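ATP synthase epsilon chain (Caldalkalibacillus thermarum TA2.A1, PDB 5IK2) forms part of the rotary F1 sector of ATP synthase, binds ATP, and probably takes part in making ATP from ADP with a proton gradient. Local coordinates at residues Gln5-Thr10 and Pro72-Ile77; Ala20-Ala25 and Arg51-Asp56; Arg26-Glu31 and Val42-Thr47; Leu60-Gly65 and Leu128-Ser133; Thr102-Leu107 and Arg116-Leu121. The protein carries 2 engineered substitutions. All coordinates share one frame; numbering follows the deposited sequence.

Overall arrangement
Interactions 1, 2 and 3 join parts of the N-terminal beta-sandwich. Interaction 4 sets the C-terminal helix 114-133 against that sandwich, and interaction 5 closes the helical hairpin at its far end, its centre about 31 Å from that of interaction 1. Interactions 1 and 4 are buried, 2 and 3 partly so, and 5 lies at the surface. Backbone hydrogen bonds dominate interactions 1 and 2, parallel in the first and antiparallel in the second; interaction 3 has two such bonds and a bridging water. Interactions 4 and 5, which share helix 114-133, rest on apolar packing. I8, I52 and I61 meet through their CD1 atoms, linking interactions 1, 2 and 4 in the core.

Interaction 1 (Gln5-Thr10 and Pro72-Ile77)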
# COMPACT_ATOMS: atom_id res chain seq x y z
N GLN H 5 -25.41 66.74 10.84
CA GLN H 5 -24.94 65.38 10.59
C GLN H 5 -26.06 64.56 9.95
O GLN H 5 -27.20 64.60 10.41
CB GLN H 5 -24.46 64.72 11.90
CG GLN H 5 -23.59 63.48 11.72
CD GLN H 5 -22.14 63.80 11.33
OE1 GLN H 5 -21.50 64.67 11.92
NE2 GLN H 5 -21.62 63.08 10.34
N VAL H 6 -25.73 63.83 8.88
CA VAL H 6 -26.70 63.05 8.10
C VAL H 6 -26.27 61.59 8.03
O VAL H 6 -25.10 61.31 7.75
CB VAL H 6 -26.83 63.58 6.65
CG1 VAL H 6 -28.02 62.92 5.94
CG2 VAL H 6 -26.97 65.09 6.62
N ASP H 7 -27.21 60.68 8.26
CA ASP H 7 -27.00 59.24 8.09
C ASP H 7 -28.10 58.66 7.19
O ASP H 7 -29.28 58.73 7.54
CB ASP H 7 -27.02 58.52 9.44
CG ASP H 7 -25.73 58.70 10.24
OD1 ASP H 7 -24.75 59.28 9.74
OD2 ASP H 7 -25.70 58.24 11.40
N ILE H 8 -27.70 58.11 6.04
CA ILE H 8 -28.57 57.30 5.20
C ILE H 8 -28.18 55.84 5.44
O ILE H 8 -27.04 55.46 5.18
CB ILE H 8 -28.46 57.67 3.71
CG1 ILE H 8 -29.03 59.08 3.48
CG2 ILE H 8 -29.19 56.65 2.83
CD1 ILE H 8 -28.66 59.70 2.15
N VAL H 9 -29.13 55.05 5.92
CA VAL H 9 -28.88 53.69 6.41
C VAL H 9 -29.92 52.71 5.84
O VAL H 9 -31.05 53.10 5.53
CB VAL H 9 -28.91 53.69 7.97
CG1 VAL H 9 -28.85 52.29 8.55
CG2 VAL H 9 -27.76 54.54 8.51
N THR H 10 -29.52 51.45 5.67
CA THR H 10 -30.42 50.34 5.34
C THR H 10 -30.38 49.32 6.49
O THR H 10 -29.61 49.51 7.44
CB THR H 10 -30.02 49.68 4.00
OG1 THR H 10 -28.81 48.93 4.16
CG2 THR H 10 -29.82 50.72 2.90
N PRO H 72 -33.09 68.60 15.39
CA PRO H 72 -32.19 69.75 15.20
C PRO H 72 -30.70 69.36 15.21
O PRO H 72 -29.89 70.00 14.53
CB PRO H 72 -32.52 70.67 16.39
CG PRO H 72 -33.20 69.80 17.39
CD PRO H 72 -33.93 68.76 16.60
N ASP H 73 -30.37 68.31 15.96
CA ASP H 73 -29.01 67.78 16.07
C ASP H 73 -28.64 66.83 14.91
O ASP H 73 -27.52 66.90 14.39
CB ASP H 73 -28.87 67.05 17.41
CG ASP H 73 -27.44 66.65 17.72
OD1 ASP H 73 -26.53 67.50 17.60
OD2 ASP H 73 -27.23 65.48 18.12
N LYS H 74 -29.56 65.95 14.53
CA LYS H 74 -29.27 64.81 13.64
C LYS H 74 -30.37 64.61 12.59
O LYS H 74 -31.54 64.91 12.85
CB LYS H 74 -29.13 63.54 14.50
CG LYS H 74 -28.76 62.26 13.77
CD LYS H 74 -27.34 62.29 13.21
CE LYS H 74 -27.00 61.00 12.48
NZ LYS H 74 -27.10 59.79 13.35
N VAL H 75 -29.98 64.09 11.42
CA VAL H 75 -30.91 63.74 10.34
C VAL H 75 -30.69 62.28 9.93
O VAL H 75 -29.62 61.93 9.43
CB VAL H 75 -30.72 64.66 9.11
CG1 VAL H 75 -31.63 64.24 7.96
CG2 VAL H 75 -30.95 66.11 9.48
N ASN H 76 -31.71 61.44 10.13
CA ASN H 76 -31.66 60.02 9.77
C ASN H 76 -32.60 59.70 8.61
O ASN H 76 -33.71 60.23 8.53
CB ASN H 76 -32.03 59.15 10.97
CG ASN H 76 -30.99 59.19 12.07
OD1 ASN H 76 -29.78 59.20 11.80
ND2 ASN H 76 -31.45 59.20 13.31
N ILE H 77 -32.13 58.84 7.70
CA ILE H 77 -32.97 58.26 6.64
C ILE H 77 -32.77 56.74 6.67
O ILE H 77 -31.69 56.25 6.34
CB ILE H 77 -32.63 58.84 5.25
CG1 ILE H 77 -33.10 60.29 5.15
CG2 ILE H 77 -33.28 58.01 4.13
CD1 ILE H 77 -32.56 61.05 3.96
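V6 pairs with V75, D7 with N76 and I8 with I77 in parallel register, the strand axes 4.9 Å apart and 13° from exact alignment. Four backbone bonds alternate along the seam: V75 N to Q5 O, D7 N to V75 O, I77 N to D7 O and V9 N to I77 O. D7 thus uses both its N-H and its carbonyl toward the partner strand, while V6 and I8 turn theirs to the other neighbour, bonding G18 and, for I8, V15 and F16. Weaker CA-H...O contacts fill in between, such as V6 CA to V75 O at 3.4 Å.

On the face of D7, K74 and N76, the lysine runs at about a right angle to the aspartate, and NZ forms a salt bridge with D7 OD2 at 2.9 Å. It reaches that oxygen from above the carboxylate plane, 62° out of it. The bend at the last torsion (chi4 -60°) places NZ where it also donates to N76 OD1, 3.2 Å away, this time in the carbonyl plane and on a lone pair. One ammonium therefore holds two buried polar groups, and N76 ND2 is in turn bonded to E69. On the other face I8 and I77 lie side by side pointing the same way, I8 CG1 4.0 Å from I77 CB, and V6 CG1 meets V75 CG1 more loosely.

I8 and I77 both pack on V50 of strand 48-54, which puts their face inside; the parallel pairing of strands 4-9 and 74-79 belongs to the N-terminal beta-sandwich of the epsilon chain.

Interaction 2 (Ala20-Ala25 and Arg51-Asp56); sequences ADIVIA and RIKQGD
I24 and R51 exchange two backbone hydrogen bonds, I24 N to R51 O at 2.8 Å and R51 N to I24 O at 3.0 Å, which marks them as a hydrogen-bonded antiparallel pair. K53 N continues the series to I22 O, and D21 N donates to K53 O at 3.0 Å. Between these pairs V23 faces I52 as a non-hydrogen-bonded pair. The strand directions differ by 166°, close to fully antiparallel. The regular course is broken at D21, whose helical backbone angle (psi -47°) puts D21 and I22 together opposite K53, as in a beta bulge within strand 19-26 of the sandwich.

Closing the pairing, D21 OD2 accepts the N-H of G55 at 2.6 Å, the donor nearly along its C-O bond but the link bent at the hydrogen; this ties the aspartate to the turn after strand 48-54. With an alanine here the carboxylate would be gone, and G55 N would probably be left without this acceptor, the turn being freer to shift.

Side-chain packing falls on both faces. I22 and K53 lie side by side pointing the same way, with CG2 of I22 3.8 Å from CD of the extended lysine chain. I24 and R51 are aligned likewise; the arginine bends at chi3 (37°), which places NE, and I24 CB lies 4.0 Å above one guanidinium face, toward its rim. Separately, I24 CG1 is 3.6 Å from R51 NH1. Toward the interior, A20 CB touches I52 CG2, with V6 and F16 of strands 4-9 and 14-17 packed around them.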
# COMPACT_ATOMS: atom_id res chain seq x y z
N ALA H 20 -23.76 67.92 6.29
CA ALA H 20 -24.31 68.53 5.08
C ALA H 20 -24.87 69.93 5.35
O ALA H 20 -25.34 70.22 6.46
CB ALA H 20 -25.40 67.65 4.52
N ASP H 21 -24.81 70.78 4.33
CA ASP H 21 -25.42 72.11 4.39
C ASP H 21 -26.94 72.01 4.31
O ASP H 21 -27.65 72.65 5.08
CB ASP H 21 -24.91 73.00 3.25
CG ASP H 21 -23.44 73.32 3.37
OD1 ASP H 21 -23.01 73.77 4.46
OD2 ASP H 21 -22.70 73.15 2.39
N ILE H 22 -27.42 71.20 3.36
CA ILE H 22 -28.84 70.93 3.19
C ILE H 22 -29.05 69.51 2.65
O ILE H 22 -28.24 69.02 1.86
CB ILE H 22 -29.51 71.98 2.27
CG1 ILE H 22 -31.02 71.75 2.17
CG2 ILE H 22 -28.87 72.01 0.88
CD1 ILE H 22 -31.79 72.94 1.63
N VAL H 23 -30.13 68.86 3.09
CA VAL H 23 -30.51 67.52 2.63
C VAL H 23 -31.85 67.62 1.91
O VAL H 23 -32.89 67.84 2.54
CB VAL H 23 -30.62 66.53 3.82
CG1 VAL H 23 -31.03 65.14 3.33
CG2 VAL H 23 -29.31 66.47 4.58
N ILE H 24 -31.82 67.46 0.58
CA ILE H 24 -33.02 67.55 -0.24
C ILE H 24 -33.61 66.14 -0.39
O ILE H 24 -33.00 65.27 -1.00
CB ILE H 24 -32.73 68.14 -1.65
CG1 ILE H 24 -31.95 69.46 -1.56
CG2 ILE H 24 -34.02 68.33 -2.44
CD1 ILE H 24 -32.67 70.60 -0.86
N ALA H 25 -34.80 65.94 0.19
CA ALA H 25 -35.49 64.65 0.16
C ALA H 25 -36.94 64.84 -0.28
O ALA H 25 -37.59 65.82 0.11
CB ALA H 25 -35.44 63.99 1.53
N ARG H 51 -30.73 64.09 -2.49
CA ARG H 51 -29.61 64.96 -2.88
C ARG H 51 -29.03 65.67 -1.65
O ARG H 51 -29.75 66.38 -0.94
CB ARG H 51 -30.07 65.96 -3.94
CG ARG H 51 -29.06 67.03 -4.31
CD ARG H 51 -29.24 67.53 -5.74
NE ARG H 51 -30.65 67.62 -6.15
CZ ARG H 51 -31.49 68.61 -5.84
NH1 ARG H 51 -31.10 69.65 -5.09
NH2 ARG H 51 -32.75 68.56 -6.27
N ILE H 52 -27.74 65.45 -1.41
CA ILE H 52 -27.01 66.06 -0.29
C ILE H 52 -25.99 67.05 -0.84
O ILE H 52 -25.10 66.67 -1.60
CB ILE H 52 -26.27 65.00 0.56
CG1 ILE H 52 -27.24 63.92 1.05
CG2 ILE H 52 -25.56 65.65 1.75
CD1 ILE H 52 -26.57 62.76 1.75
N LYS H 53 -26.12 68.32 -0.44
CA LYS H 53 -25.15 69.37 -0.80
C LYS H 53 -24.17 69.58 0.35
O LYS H 53 -24.58 69.94 1.46
CB LYS H 53 -25.86 70.69 -1.11
CG LYS H 53 -26.55 70.73 -2.46
CD LYS H 53 -27.40 71.98 -2.60
CE LYS H 53 -28.15 72.00 -3.92
NZ LYS H 53 -29.27 72.98 -3.91
N GLN H 54 -22.89 69.35 0.07
CA GLN H 54 -21.80 69.70 0.98
C GLN H 54 -20.97 70.77 0.29
O GLN H 54 -19.94 70.48 -0.33
CB GLN H 54 -20.96 68.46 1.30
CG GLN H 54 -21.69 67.44 2.16
CD GLN H 54 -20.92 66.15 2.35
OE1 GLN H 54 -20.43 65.56 1.39
NE2 GLN H 54 -20.82 65.70 3.60
N GLY H 55 -21.45 72.01 0.37
CA GLY H 55 -20.81 73.16 -0.27
C GLY H 55 -20.87 73.08 -1.79
O GLY H 55 -21.93 73.25 -2.39
N ASP H 56 -19.72 72.81 -2.40
CA ASP H 56 -19.59 72.67 -3.85
C ASP H 56 -20.02 71.28 -4.33
O ASP H 56 -20.54 71.13 -5.44
CB ASP H 56 -18.13 72.93 -4.24
CG ASP H 56 -17.92 73.07 -5.74
OD1 ASP H 56 -18.75 73.73 -6.40
OD2 ASP H 56 -16.91 72.53 -6.24

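Interaction 3 (Arg26-Glu31 and Val42-Thr47); sequences RGVEGE and VTPLKT
V28 sets its branched end over P44, the two side chains slanting across each other with V28 CG1 3.9 Å from P44 CB. With CG1 anti to the carbonyl carbon (chi1 -71°), both methyls of V28 straddle the carbonyl of P44, each 3.6 Å from its O. The V28 and T43 side chains slide past each other in opposite directions, CG2 nearest OG1. P44 O also accepts V28 N at 3.1 Å, the donor tilted 27° from the carbonyl plane.

K46, extended beyond CG, passes the backbone of G27 and V28, its CE 3.6 Å from V28 O, while its N donates to R26 O at 3.0 Å. The two backbone bonds flank a single bridge, G27 with L45, joining the loop between strands 19-26 and 31-34 to the end of strand 41-44 in the beta-sandwich. L45 brings CD2 to R26 O and also packs on A25 and L68.

A water held by E29 N and T43 OG1 adds an indirect link. T43 OG1 is also hydrogen-bonded to the backbone of a chain of another protein, with which V42 pairs in parallel, continuing the sheet across the interface. R26 and K46 meet through their CD atoms, NE and NZ 6.6 Å apart.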
# COMPACT_ATOMS: atom_id res chain seq x y z
N ARG H 26 -37.44 63.91 -1.09
CA ARG H 26 -38.80 63.99 -1.65
C ARG H 26 -39.80 63.26 -0.75
O ARG H 26 -39.99 62.05 -0.87
CB ARG H 26 -38.82 63.44 -3.07
CG ARG H 26 -40.07 63.82 -3.87
CD ARG H 26 -40.07 63.17 -5.24
NE ARG H 26 -38.89 63.54 -6.02
CZ ARG H 26 -38.47 62.92 -7.13
NH1 ARG H 26 -39.13 61.88 -7.63
NH2 ARG H 26 -37.37 63.36 -7.74
N GLY H 27 -40.43 64.01 0.14
CA GLY H 27 -41.46 63.47 1.03
C GLY H 27 -42.75 63.14 0.29
O GLY H 27 -42.98 63.63 -0.82
N VAL H 28 -43.59 62.32 0.92
CA VAL H 28 -44.90 61.95 0.35
C VAL H 28 -45.83 63.15 0.12
O VAL H 28 -46.63 63.14 -0.82
CB VAL H 28 -45.63 60.86 1.19
CG1 VAL H 28 -44.94 59.51 1.03
CG2 VAL H 28 -45.76 61.24 2.66
N GLU H 29 -45.72 64.18 0.97
CA GLU H 29 -46.50 65.41 0.85
C GLU H 29 -45.79 66.49 0.01
O GLU H 29 -46.46 67.30 -0.63
CB GLU H 29 -46.84 65.97 2.24
CG GLU H 29 -47.57 65.00 3.16
CD GLU H 29 -48.86 64.46 2.56
OE1 GLU H 29 -49.65 65.26 2.00
OE2 GLU H 29 -49.09 63.23 2.64
N GLY H 30 -44.46 66.51 0.04
CA GLY H 30 -43.69 67.47 -0.76
C GLY H 30 -42.19 67.38 -0.54
O GLY H 30 -41.73 66.65 0.35
N GLU H 31 -41.44 68.13 -1.34
CA GLU H 31 -39.98 68.15 -1.27
C GLU H 31 -39.51 68.88 -0.00
O GLU H 31 -39.76 70.07 0.16
CB GLU H 31 -39.40 68.83 -2.51
CG GLU H 31 -37.87 68.94 -2.54
CD GLU H 31 -37.33 69.27 -3.91
OE1 GLU H 31 -37.34 68.38 -4.79
OE2 GLU H 31 -36.88 70.42 -4.12
N VAL H 42 -40.98 63.45 11.42
CA VAL H 42 -40.91 62.14 10.76
C VAL H 42 -41.91 62.12 9.61
O VAL H 42 -43.07 62.49 9.78
CB VAL H 42 -41.21 60.99 11.74
CG1 VAL H 42 -41.17 59.64 11.02
CG2 VAL H 42 -40.22 61.00 12.90
N THR H 43 -41.45 61.67 8.44
CA THR H 43 -42.29 61.57 7.24
C THR H 43 -41.82 60.44 6.32
O THR H 43 -40.61 60.22 6.19
CB THR H 43 -42.32 62.91 6.46
OG1 THR H 43 -43.15 62.78 5.30
CG2 THR H 43 -40.91 63.36 6.04
N PRO H 44 -42.76 59.70 5.69
CA PRO H 44 -42.34 58.76 4.64
C PRO H 44 -41.83 59.49 3.40
O PRO H 44 -42.27 60.61 3.10
CB PRO H 44 -43.62 57.98 4.32
CG PRO H 44 -44.52 58.19 5.49
CD PRO H 44 -44.20 59.56 6.00
N LEU H 45 -40.90 58.85 2.69
CA LEU H 45 -40.34 59.39 1.45
C LEU H 45 -40.83 58.57 0.27
O LEU H 45 -41.05 57.36 0.39
CB LEU H 45 -38.81 59.33 1.49
CG LEU H 45 -38.09 60.12 2.58
CD1 LEU H 45 -36.59 59.83 2.52
CD2 LEU H 45 -38.35 61.61 2.44
N LYS H 46 -41.02 59.24 -0.86
CA LYS H 46 -41.25 58.56 -2.13
C LYS H 46 -39.95 57.94 -2.61
O LYS H 46 -38.87 58.41 -2.23
CB LYS H 46 -41.76 59.54 -3.20
CG LYS H 46 -43.13 60.14 -2.90
CD LYS H 46 -43.54 61.13 -3.97
CE LYS H 46 -44.90 61.73 -3.68
NZ LYS H 46 -45.33 62.70 -4.73
N THR H 47 -40.05 56.90 -3.42
CA THR H 47 -38.89 56.30 -4.06
C THR H 47 -38.32 57.33 -5.04
O THR H 47 -38.92 57.59 -6.09
CB THR H 47 -39.24 54.98 -4.78
OG1 THR H 47 -39.67 54.02 -3.81
CG2 THR H 47 -38.05 54.42 -5.54
O HOH W 1 -43.99 64.47 3.12

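Interaction 4 (Leu60-Gly65 and Leu128-Ser133)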
# COMPACT_ATOMS: atom_id res chain seq x y z
N LEU H 60 -25.97 62.31 -5.04
CA LEU H 60 -27.28 61.67 -5.16
C LEU H 60 -27.20 60.24 -4.62
O LEU H 60 -26.29 59.50 -4.98
CB LEU H 60 -27.74 61.64 -6.62
CG LEU H 60 -27.88 62.97 -7.36
CD1 LEU H 60 -28.34 62.72 -8.79
CD2 LEU H 60 -28.85 63.91 -6.66
N ILE H 61 -28.16 59.87 -3.77
CA ILE H 61 -28.32 58.50 -3.28
C ILE H 61 -29.68 58.00 -3.74
O ILE H 61 -30.70 58.62 -3.45
CB ILE H 61 -28.24 58.42 -1.73
CG1 ILE H 61 -26.93 59.05 -1.21
CG2 ILE H 61 -28.34 56.97 -1.26
CD1 ILE H 61 -27.04 60.53 -0.89
N ALA H 62 -29.70 56.88 -4.46
CA ALA H 62 -30.94 56.25 -4.91
C ALA H 62 -31.61 55.56 -3.73
O ALA H 62 -31.10 54.56 -3.24
CB ALA H 62 -30.66 55.25 -6.02
N VAL H 63 -32.73 56.11 -3.26
CA VAL H 63 -33.45 55.58 -2.09
C VAL H 63 -34.85 55.09 -2.48
O VAL H 63 -35.57 55.79 -3.20
CB VAL H 63 -33.57 56.66 -0.98
CG1 VAL H 63 -34.41 56.16 0.20
CG2 VAL H 63 -32.19 57.09 -0.51
N SER H 64 -35.21 53.90 -2.00
CA SER H 64 -36.55 53.34 -2.21
C SER H 64 -37.07 52.70 -0.92
O SER H 64 -36.31 52.03 -0.21
CB SER H 64 -36.55 52.31 -3.35
OG SER H 64 -36.02 51.07 -2.93
N GLY H 65 -38.35 52.91 -0.63
CA GLY H 65 -39.00 52.33 0.54
C GLY H 65 -38.41 52.81 1.85
O GLY H 65 -38.09 52.00 2.72
N LEU H 128 -31.31 54.03 -11.99
CA LEU H 128 -30.78 54.48 -13.28
C LEU H 128 -30.51 55.99 -13.32
O LEU H 128 -29.50 56.42 -13.89
CB LEU H 128 -31.72 54.08 -14.43
CG LEU H 128 -31.85 52.57 -14.66
CD1 LEU H 128 -33.13 52.24 -15.42
CD2 LEU H 128 -30.63 52.02 -15.39
N GLN H 129 -31.40 56.78 -12.73
CA GLN H 129 -31.21 58.24 -12.61
C GLN H 129 -29.93 58.62 -11.86
O GLN H 129 -29.18 59.49 -12.30
CB GLN H 129 -32.41 58.90 -11.90
CG GLN H 129 -33.67 59.04 -12.74
CD GLN H 129 -34.85 59.58 -11.94
OE1 GLN H 129 -34.69 60.47 -11.11
NE2 GLN H 129 -36.04 59.04 -12.20
N VAL H 130 -29.71 57.96 -10.72
CA VAL H 130 -28.53 58.22 -9.88
C VAL H 130 -27.25 57.67 -10.51
O VAL H 130 -26.17 58.23 -10.30
CB VAL H 130 -28.75 57.68 -8.44
CG1 VAL H 130 -27.49 57.84 -7.58
CG2 VAL H 130 -29.92 58.39 -7.78
N ALA H 131 -27.36 56.60 -11.29
CA ALA H 131 -26.22 56.05 -12.05
C ALA H 131 -25.76 56.96 -13.19
O ALA H 131 -24.56 57.07 -13.45
CB ALA H 131 -26.55 54.66 -12.58
N ASN H 132 -26.71 57.61 -13.87
CA ASN H 132 -26.41 58.54 -14.97
C ASN H 132 -25.74 59.85 -14.52
O ASN H 132 -25.07 60.50 -15.32
CB ASN H 132 -27.67 58.88 -15.79
CG ASN H 132 -28.21 57.70 -16.58
OD1 ASN H 132 -29.42 57.52 -16.68
ND2 ASN H 132 -27.32 56.89 -17.15
N SER H 133 -25.95 60.25 -13.27
CA SER H 133 -25.34 61.47 -12.72
C SER H 133 -23.80 61.37 -12.60
O SER H 133 -23.11 62.39 -12.70
CB SER H 133 -25.94 61.82 -11.35
OG SER H 133 -25.64 60.85 -10.37
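V130 is the residue of segment 128-133 that carries most of the contact with strand 60-64, its valine fork turned onto the backbone and side chains of L60 and A62. The strand and helix axes approach to 7.8 Å and run nearly antiparallel, 171° apart. CG1 of V130 lies over the L60 carbonyl and 3.9 Å from L60 CB. The other branch, CG2, meets A62, 3.7 Å from both N and CB. L60 and A62 turn the same way, toward the helix, and the intervening I61 turns away into the sandwich, as the alternation of a strand requires; the valine therefore sits across two successive same-side residues. The A62 side chain also comes within about 4 Å of those of E83 and R127, which bind ATP in this protein although none is bound to this chain.

One turn further on, S133 meets the tip of L60. CB and OG of the serine are each 3.6 Å from L60 CD1. OG itself sits between the backbone N and the carbonyl carbon (chi1 66°), from where it donates to V130 O at 2.7 Å, tilted 34° from the carbonyl plane. That bond satisfies the hydroxyl within the helix, while S133 CB and OG pack on the L60 methyl.

The helix is thus laid between two neighbours. V130 faces strand 57-64 and is flanked by P85 and I88 of the linker, whereas L128 and A131 pack on helix 90-104, L128 on A93 and K97 and A131 on V90.

Interaction 5 (Thr102-Leu107 and Arg116-Leu121)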
# COMPACT_ATOMS: atom_id res chain seq x y z
N THR H 102 -43.31 46.32 -18.50
CA THR H 102 -44.08 45.54 -19.48
C THR H 102 -45.21 44.73 -18.82
O THR H 102 -46.26 44.54 -19.43
CB THR H 102 -43.19 44.60 -20.31
OG1 THR H 102 -42.46 43.73 -19.44
CG2 THR H 102 -42.21 45.40 -21.17
N ILE H 103 -44.97 44.24 -17.60
CA ILE H 103 -46.02 43.59 -16.79
C ILE H 103 -47.08 44.61 -16.36
O ILE H 103 -48.28 44.32 -16.43
CB ILE H 103 -45.42 42.87 -15.55
CG1 ILE H 103 -44.53 41.70 -15.98
CG2 ILE H 103 -46.53 42.34 -14.63
CD1 ILE H 103 -43.63 41.17 -14.88
N LEU H 104 -46.63 45.78 -15.92
CA LEU H 104 -47.53 46.84 -15.42
C LEU H 104 -48.49 47.37 -16.49
O LEU H 104 -49.62 47.75 -16.17
CB LEU H 104 -46.71 48.01 -14.84
CG LEU H 104 -47.44 48.98 -13.91
CD1 LEU H 104 -47.63 48.36 -12.53
CD2 LEU H 104 -46.68 50.30 -13.81
N LYS H 105 -48.04 47.41 -17.75
CA LYS H 105 -48.87 47.86 -18.88
C LYS H 105 -50.16 47.05 -19.10
O LYS H 105 -51.15 47.60 -19.59
CB LYS H 105 -48.05 47.90 -20.18
CG LYS H 105 -47.14 49.11 -20.29
CD LYS H 105 -46.05 48.92 -21.32
CE LYS H 105 -45.13 50.13 -21.39
NZ LYS H 105 -43.99 49.92 -22.32
N ARG H 106 -50.15 45.77 -18.73
CA ARG H 106 -51.32 44.89 -18.83
C ARG H 106 -51.96 44.60 -17.45
O ARG H 106 -52.40 43.48 -17.19
CB ARG H 106 -50.97 43.58 -19.56
CG ARG H 106 -49.85 42.75 -18.93
CD ARG H 106 -49.84 41.32 -19.44
NE ARG H 106 -48.69 40.57 -18.93
CZ ARG H 106 -48.57 40.07 -17.70
NH1 ARG H 106 -49.53 40.21 -16.79
NH2 ARG H 106 -47.46 39.41 -17.38
N LEU H 107 -52.01 45.62 -16.59
CA LEU H 107 -52.58 45.49 -15.24
C LEU H 107 -53.30 46.77 -14.83
O LEU H 107 -52.75 47.87 -14.96
CB LEU H 107 -51.47 45.19 -14.23
CG LEU H 107 -50.82 43.80 -14.25
CD1 LEU H 107 -49.61 43.77 -13.33
CD2 LEU H 107 -51.82 42.71 -13.86
N ARG H 116 -46.73 45.97 -6.03
CA ARG H 116 -45.43 45.29 -5.96
C ARG H 116 -44.57 45.59 -7.18
O ARG H 116 -43.37 45.87 -7.05
CB ARG H 116 -45.61 43.77 -5.78
CG ARG H 116 -44.37 43.07 -5.26
CD ARG H 116 -44.62 41.62 -4.83
NE ARG H 116 -44.13 40.64 -5.81
CZ ARG H 116 -44.82 40.14 -6.84
NH1 ARG H 116 -46.08 40.51 -7.09
NH2 ARG H 116 -44.23 39.25 -7.65
N HIS H 117 -45.17 45.54 -8.37
CA HIS H 117 -44.46 45.83 -9.62
C HIS H 117 -44.17 47.32 -9.81
O HIS H 117 -43.10 47.69 -10.30
CB HIS H 117 -45.23 45.29 -10.84
CG HIS H 117 -45.35 43.79 -10.88
ND1 HIS H 117 -44.30 42.95 -10.57
CD2 HIS H 117 -46.39 42.99 -11.21
CE1 HIS H 117 -44.70 41.69 -10.70
NE2 HIS H 117 -45.96 41.69 -11.09
N LYS H 118 -45.13 48.18 -9.43
CA LYS H 118 -44.97 49.63 -9.58
C LYS H 118 -43.86 50.18 -8.67
O LYS H 118 -43.09 51.05 -9.09
CB LYS H 118 -46.29 50.36 -9.30
CG LYS H 118 -46.29 51.82 -9.72
CD LYS H 118 -47.67 52.45 -9.56
CE LYS H 118 -47.66 53.90 -10.01
NZ LYS H 118 -48.98 54.56 -9.81
N ARG H 119 -43.80 49.69 -7.43
CA ARG H 119 -42.73 50.06 -6.50
C ARG H 119 -41.37 49.53 -6.95
O ARG H 119 -40.36 50.22 -6.82
CB ARG H 119 -43.05 49.59 -5.07
CG ARG H 119 -44.12 50.43 -4.39
CD ARG H 119 -44.39 49.98 -2.96
NE ARG H 119 -45.17 48.74 -2.89
CZ ARG H 119 -45.63 48.18 -1.77
NH1 ARG H 119 -45.41 48.73 -0.58
NH2 ARG H 119 -46.33 47.05 -1.85
N ALA H 120 -41.34 48.30 -7.48
CA ALA H 120 -40.12 47.71 -8.04
C ALA H 120 -39.65 48.43 -9.31
O ALA H 120 -38.44 48.53 -9.56
CB ALA H 120 -40.33 46.23 -8.33
N LEU H 121 -40.60 48.92 -10.12
CA LEU H 121 -40.29 49.76 -11.28
C LEU H 121 -39.68 51.10 -10.86
O LEU H 121 -38.72 51.57 -11.48
CB LEU H 121 -41.55 49.99 -12.13
CG LEU H 121 -41.45 50.92 -13.35
CD1 LEU H 121 -40.37 50.46 -14.31
CD2 LEU H 121 -42.80 51.01 -14.05
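H117 presents one ring face to I103 and its edge to L107. I103 CB lies over that face, while the methyl CG2 makes the closest approach, 3.5 Å from CD2 and 3.6 Å from NE2; the isoleucine and the imidazole side chain cross at about a right angle. L107 comes in near the ring plane instead, its CD1 3.9 Å from the same CD2, so that this ring carbon is touched both from above and from the rim. The ring also meets that of H100 on helix 90-104, the two planes inclined by about 30°, and its ND1 is hydrogen-bonded outside the two segments. An alanine here would take the ring away, and would probably leave I103 CG2 and L107 CD1 facing a gap and H100 without its ring partner.

L104 carries the rest of the contact. Its CG is anti to the backbone N (chi1 -162°). The L104 side chain crosses that of K118 at a slant, CD1 lying 4.0 Å from K118 N and CB, and CD2 meets CD2 of L121 at 4.0 Å, the leucines crossing at about a right angle. K118 contributes only the base of its side chain, the extended remainder leading away. L121 also packs on K97, H100 and E101, prolonging the seam down the first helix.

A type I turn runs from L104 to L107, and eight residues lie between the segments. I103, L104 and L107, at the end of the first helix and in the turn after it, close on H117, K118 and L121 of the second beside the connecting loop, the arrangement of a helical hairpin, consistent with the predicted coiled coil of the epsilon C-terminal domain.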